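Local structure of putative adhesin (Bacteroides fragilis NCTC 9343, 3PET) at residues 103-109 with 123-129; 39-43 with 85-89. The protein is a putative lipoprotein of right-handed beta-helix fold that probably acts in cell adhesion. All coordinates share one frame; numbering follows the deposited sequence.

Contact 1 of 2, residues 103-109 with 123-129; sequences IENGLTT and DIQSLTC
Ile103 meets the parallel segment 123-129 through backbone and side chain alike. Its N donates to Asp123 O at 3.0 Å, its O accepts the N-H of Gln125, and the two bonds straddle Ile124, which defines a parallel pair. The Ile103 and Ile124 side chains lie side by side and point the same way, with CG1 on CG1 at 3.8 Å. In both, CG1 stands beside the backbone N and opposite the carbonyl carbon (chi1 -52° and -63°); the matching torsions bring like branch onto like branch. At Glu104 the backbone leaves the ladder, and Gln125 CB approaches Glu104 O at 3.5 Å. A water that donates to Glu104 O is also hydrogen-bonded to Ser126 OG.

Such stacking of like residues on successive parallel turns is characteristic of beta-helices, here a right-handed one: isoleucine over isoleucine, leucine over leucine, threonine over threonine. Gly106 lies opposite the corner at Ser126, its CA 3.2 Å from Ser126 O. Between Ile103 and Leu107 the register slips by one residue. Leu107 N then reaches Ser126 O from above the carbonyl plane, 41° out of it, and Leu107 O takes the N-H of Thr128 at 2.8 Å. Leu107 CD2 and Leu127 CD1 touch at 4.1 Å; beyond the corner, this pair turns to the same interior side as the isoleucines, Leu107 and Ile103 both touching Leu90. Thr108 and Thr128 stack on the opposite, exposed face, where one water joins both hydroxyls to Ser126 O. Thr109 N closes the ladder on Thr128 O, while its CG2 packs 3.9 Å from Cys129 CB.

Contact 2 of 2, residues 39-43 with 85-89; sequences DGKTD and ITSPT
Thr42 crosses Pro88 at about a right angle, and its side chain can be followed outward atom by atom. CB lies 4.1 Å from Thr86 O. From there the methyl CG2 approaches the same carbonyl oxygen, at 3.8 Å, while OG1 turns to the proline and meets Pro88 CD at 3.4 Å. A chi1 of -63° sets OG1 beside the backbone N and CG2 anti to that N, which divides the two branches between these neighbours. The proline's next ring atom, CG, rests 3.7 Å from Gly40 O, and CD and CG both face the loop.

One residue on, Asp43 and Thr86 form an antiparallel hydrogen-bonded pair: Asp43 N donates to Thr86 O at 2.8 Å, and Thr86 N returns a bond to Asp43 O at 3.0 Å. Beside this two-bond link, Asp43 CB touches Thr86 CG2 at 3.7 Å.

The pair marks where the loop after strand 31-36 enters strand 43-47, which adds antiparallel to strand 82-87 at this end of the beta-helix, whereas the turns of contact 1 pair in parallel. Strand 31-36 flanks strand 82-87 in parallel, and there Thr86 OG1 is hydrogen-bonded to Thr35 O and Ser87 OG to Tyr34 OH, while Ile85 packs on Ile32.

How the contacts relate
Contact 1 and contact 2 follow each other along the chain, contact 2 closing before contact 1 opens, and their centres lie 14 Å apart. They do not touch, the nearest atoms being about 5 Å apart. Strand 31-36 connects them: it pairs in parallel with strand 82-87 of contact 2 and with strand 101-103, where contact 1 begins. Gln36 reaches both, bonding to Thr108 N and Pro88 O. The geometry differs, since 103-109 with 123-129 belongs to parallel turns, whereas 39-43 with 85-89 is an antiparallel junction farther from the chain centre (18 Å against 11 Å). A tetraethylene glycol, probably from crystallisation, lies about 4 Å from the Ser126 side chain.

Contact 1 of 2, residues 103-109 with 123-129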
loop_
_atom_site.group_PDB
_atom_site.type_symbol
_atom_site.label_atom_id
_atom_site.label_comp_id
_atom_site.label_asym_id
_atom_site.label_seq_id
_atom_site.Cartn_x
_atom_site.Cartn_y
_atom_site.Cartn_z
ATOM N N ILE A 103 11.405 6.753 -16.139
ATOM C CA ILE A 103 12.090 7.875 -16.796
ATOM C C ILE A 103 13.554 7.502 -16.599
ATOM O O ILE A 103 14.168 7.875 -15.589
ATOM C CB ILE A 103 11.723 9.298 -16.301
ATOM C CG1 ILE A 103 10.187 9.563 -16.302
ATOM C CG2 ILE A 103 12.517 10.350 -17.118
ATOM C CD1 ILE A 103 9.730 11.088 -15.888
ATOM N N GLU A 104 14.056 6.621 -17.464
ATOM C CA GLU A 104 15.407 6.078 -17.297
ATOM C C GLU A 104 16.524 7.069 -17.599
ATOM O O GLU A 104 17.586 6.968 -16.994
ATOM C CB GLU A 104 15.620 4.856 -18.208
ATOM C CG GLU A 104 14.672 3.692 -17.984
ATOM C CD GLU A 104 14.991 2.456 -18.809
ATOM O OE1 GLU A 104 15.032 2.550 -20.058
ATOM O OE2 GLU A 104 15.165 1.378 -18.199
ATOM N N ASN A 105 16.327 7.957 -18.578
ATOM C CA ASN A 105 17.410 8.803 -19.042
ATOM C C ASN A 105 17.198 10.303 -18.849
ATOM O O ASN A 105 17.766 11.094 -19.581
ATOM C CB ASN A 105 17.706 8.471 -20.516
ATOM C CG ASN A 105 18.269 7.082 -20.635
ATOM O OD1 ASN A 105 19.331 6.763 -20.081
ATOM N ND2 ASN A 105 17.523 6.205 -21.270
ATOM N N GLY A 106 16.479 10.693 -17.820
ATOM C CA GLY A 106 16.368 12.110 -17.506
ATOM C C GLY A 106 15.137 12.875 -17.911
ATOM O O GLY A 106 14.438 12.533 -18.867
ATOM N N LEU A 107 14.885 13.934 -17.151
ATOM C CA LEU A 107 13.813 14.884 -17.385
ATOM C C LEU A 107 14.211 16.220 -16.798
ATOM O O LEU A 107 14.548 16.293 -15.617
ATOM C CB LEU A 107 12.452 14.420 -16.816
ATOM C CG LEU A 107 11.294 15.463 -16.872
ATOM C CD1 LEU A 107 10.900 15.819 -18.331
ATOM C CD2 LEU A 107 10.083 14.981 -16.076
ATOM N N THR A 108 14.181 17.266 -17.635
ATOM C CA THR A 108 14.411 18.652 -17.216
ATOM C C THR A 108 13.078 19.365 -17.374
ATOM O O THR A 108 12.533 19.438 -18.479
ATOM C CB THR A 108 15.550 19.321 -17.998
ATOM O OG1 THR A 108 16.734 18.554 -17.818
ATOM C CG2 THR A 108 15.788 20.756 -17.555
ATOM N N THR A 109 12.534 19.851 -16.265
ATOM C CA THR A 109 11.230 20.512 -16.262
ATOM C C THR A 109 11.204 21.577 -15.170
ATOM O O THR A 109 12.073 21.579 -14.307
ATOM C CB THR A 109 10.115 19.435 -16.052
ATOM O OG1 THR A 109 8.831 20.028 -16.271
ATOM C CG2 THR A 109 10.164 18.751 -14.655
ATOM N N ASP A 123 9.990 5.014 -11.176
ATOM C CA ASP A 123 11.446 5.133 -11.087
ATOM C C ASP A 123 11.895 6.233 -12.029
ATOM O O ASP A 123 11.846 6.054 -13.240
ATOM C CB ASP A 123 12.114 3.773 -11.415
ATOM C CG ASP A 123 13.611 3.678 -11.129
ATOM O OD1 ASP A 123 14.278 4.728 -11.077
ATOM O OD2 ASP A 123 14.119 2.547 -11.009
ATOM N N ILE A 124 12.275 7.387 -11.468
ATOM C CA ILE A 124 12.697 8.561 -12.242
ATOM C C ILE A 124 14.149 8.843 -11.930
ATOM O O ILE A 124 14.511 9.069 -10.776
ATOM C CB ILE A 124 11.763 9.776 -11.982
ATOM C CG1 ILE A 124 10.319 9.432 -12.476
ATOM C CG2 ILE A 124 12.301 11.073 -12.626
ATOM C CD1 ILE A 124 9.294 10.296 -11.937
ATOM N N GLN A 125 14.963 8.832 -12.991
ATOM C CA GLN A 125 16.410 9.020 -12.949
ATOM C C GLN A 125 16.803 10.303 -13.659
ATOM O O GLN A 125 16.178 10.654 -14.666
ATOM C CB GLN A 125 17.102 7.813 -13.611
ATOM C CG GLN A 125 16.712 6.468 -12.983
ATOM C CD GLN A 125 17.280 5.272 -13.709
ATOM O OE1 GLN A 125 16.547 4.422 -14.244
ATOM N NE2 GLN A 125 18.600 5.142 -13.694
ATOM N N SER A 126 17.850 10.997 -13.137
ATOM C CA SER A 126 18.404 12.238 -13.692
ATOM C C SER A 126 17.318 13.307 -13.852
ATOM O O SER A 126 17.162 13.900 -14.931
ATOM C CB SER A 126 19.110 11.983 -15.027
ATOM O OG SER A 126 20.012 10.897 -14.930
ATOM N N LEU A 127 16.576 13.545 -12.774
ATOM C CA LEU A 127 15.554 14.582 -12.770
ATOM C C LEU A 127 16.190 15.941 -12.434
ATOM O O LEU A 127 16.954 16.037 -11.480
ATOM C CB LEU A 127 14.451 14.220 -11.741
ATOM C CG LEU A 127 13.339 15.268 -11.503
ATOM C CD1 LEU A 127 12.496 15.528 -12.769
ATOM C CD2 LEU A 127 12.488 14.886 -10.298
ATOM N N THR A 128 15.862 16.989 -13.198
ATOM C CA THR A 128 16.285 18.356 -12.892
ATOM C C THR A 128 15.002 19.174 -12.886
ATOM O O THR A 128 14.373 19.301 -13.931
ATOM C CB THR A 128 17.347 18.906 -13.875
ATOM O OG1 THR A 128 18.446 18.002 -13.977
ATOM C CG2 THR A 128 17.845 20.282 -13.477
ATOM N N CYS A 129 14.571 19.674 -11.720
ATOM C CA CYS A 129 13.332 20.444 -11.682
ATOM C C CYS A 129 13.418 21.554 -10.656
ATOM O O CYS A 129 14.352 21.574 -9.854
ATOM C CB CYS A 129 12.138 19.524 -11.405
ATOM S SG CYS A 129 12.099 18.832 -9.722
HETATM O O HOH W 1 19.742 8.491 -16.245
HETATM O O HOH W 2 17.995 16.320 -15.908
#

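Contact 2 of 2, residues 39-43 with 85-89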
loop_
_atom_site.group_PDB
_atom_site.type_symbol
_atom_site.label_atom_id
_atom_site.label_comp_id
_atom_site.label_asym_id
_atom_site.label_seq_id
_atom_site.Cartn_x
_atom_site.Cartn_y
_atom_site.Cartn_z
ATOM N N ASP A 39 14.729 16.230 -29.996
ATOM C CA ASP A 39 14.558 16.649 -31.402
ATOM C C ASP A 39 13.140 17.254 -31.666
ATOM O O ASP A 39 12.686 17.275 -32.808
ATOM C CB ASP A 39 14.815 15.453 -32.361
ATOM C CG ASP A 39 13.966 14.221 -32.106
ATOM O OD1 ASP A 39 13.001 14.311 -31.320
ATOM O OD2 ASP A 39 14.241 13.178 -32.730
ATOM N N GLY A 40 12.483 17.717 -30.606
ATOM C CA GLY A 40 11.157 18.334 -30.633
ATOM C C GLY A 40 9.987 17.431 -30.994
ATOM O O GLY A 40 8.896 17.921 -31.286
ATOM N N LYS A 41 10.185 16.115 -30.953
ATOM C CA LYS A 41 9.147 15.172 -31.362
ATOM C C LYS A 41 8.260 14.650 -30.230
ATOM O O LYS A 41 8.706 14.512 -29.096
ATOM C CB LYS A 41 9.795 13.987 -32.081
ATOM C CG LYS A 41 10.275 14.380 -33.481
ATOM C CD LYS A 41 10.732 13.198 -34.312
ATOM C CE LYS A 41 11.277 13.613 -35.666
ATOM N NZ LYS A 41 10.411 14.597 -36.380
ATOM N N THR A 42 6.995 14.364 -30.560
ATOM C CA THR A 42 6.012 13.742 -29.669
ATOM C C THR A 42 5.652 12.393 -30.287
ATOM O O THR A 42 5.392 12.326 -31.480
ATOM C CB THR A 42 4.786 14.642 -29.412
ATOM O OG1 THR A 42 5.243 15.809 -28.752
ATOM C CG2 THR A 42 3.738 13.970 -28.538
ATOM N N ASP A 43 5.686 11.317 -29.494
ATOM C CA ASP A 43 5.369 10.007 -30.039
ATOM C C ASP A 43 4.864 9.056 -28.959
ATOM O O ASP A 43 5.186 9.194 -27.778
ATOM C CB ASP A 43 6.598 9.399 -30.764
ATOM C CG ASP A 43 6.244 8.195 -31.629
ATOM O OD1 ASP A 43 5.262 8.294 -32.429
ATOM O OD2 ASP A 43 6.856 7.122 -31.425
ATOM N N ILE A 85 6.640 6.250 -24.426
ATOM C CA ILE A 85 6.117 7.609 -24.579
ATOM C C ILE A 85 7.275 8.618 -24.693
ATOM O O ILE A 85 8.269 8.516 -23.974
ATOM C CB ILE A 85 5.185 7.961 -23.377
ATOM C CG1 ILE A 85 4.121 6.863 -23.102
ATOM C CG2 ILE A 85 4.518 9.346 -23.569
ATOM C CD1 ILE A 85 3.113 7.172 -21.899
ATOM N N THR A 86 7.146 9.585 -25.604
ATOM C CA THR A 86 8.143 10.638 -25.718
ATOM C C THR A 86 7.464 11.942 -26.072
ATOM O O THR A 86 6.522 11.978 -26.865
ATOM C CB THR A 86 9.353 10.302 -26.642
ATOM O OG1 THR A 86 10.272 11.406 -26.613
ATOM C CG2 THR A 86 8.978 9.989 -28.049
ATOM N N SER A 87 7.957 13.017 -25.450
ATOM C CA SER A 87 7.493 14.376 -25.683
ATOM C C SER A 87 8.617 15.368 -25.328
ATOM O O SER A 87 9.501 15.005 -24.554
ATOM C CB SER A 87 6.231 14.660 -24.869
ATOM O OG SER A 87 6.535 14.739 -23.482
ATOM N N PRO A 88 8.602 16.620 -25.854
ATOM C CA PRO A 88 9.656 17.584 -25.483
ATOM C C PRO A 88 9.611 17.996 -23.996
ATOM O O PRO A 88 10.657 18.308 -23.422
ATOM C CB PRO A 88 9.362 18.781 -26.398
ATOM C CG PRO A 88 8.620 18.182 -27.574
ATOM C CD PRO A 88 7.707 17.198 -26.879
ATOM N N THR A 89 8.404 18.032 -23.379
ATOM C CA THR A 89 8.246 18.443 -21.992
ATOM C C THR A 89 7.322 17.506 -21.222
ATOM O O THR A 89 6.452 16.871 -21.822
ATOM C CB THR A 89 7.709 19.904 -21.871
ATOM O OG1 THR A 89 6.362 19.967 -22.341
ATOM C CG2 THR A 89 8.601 20.950 -22.556
#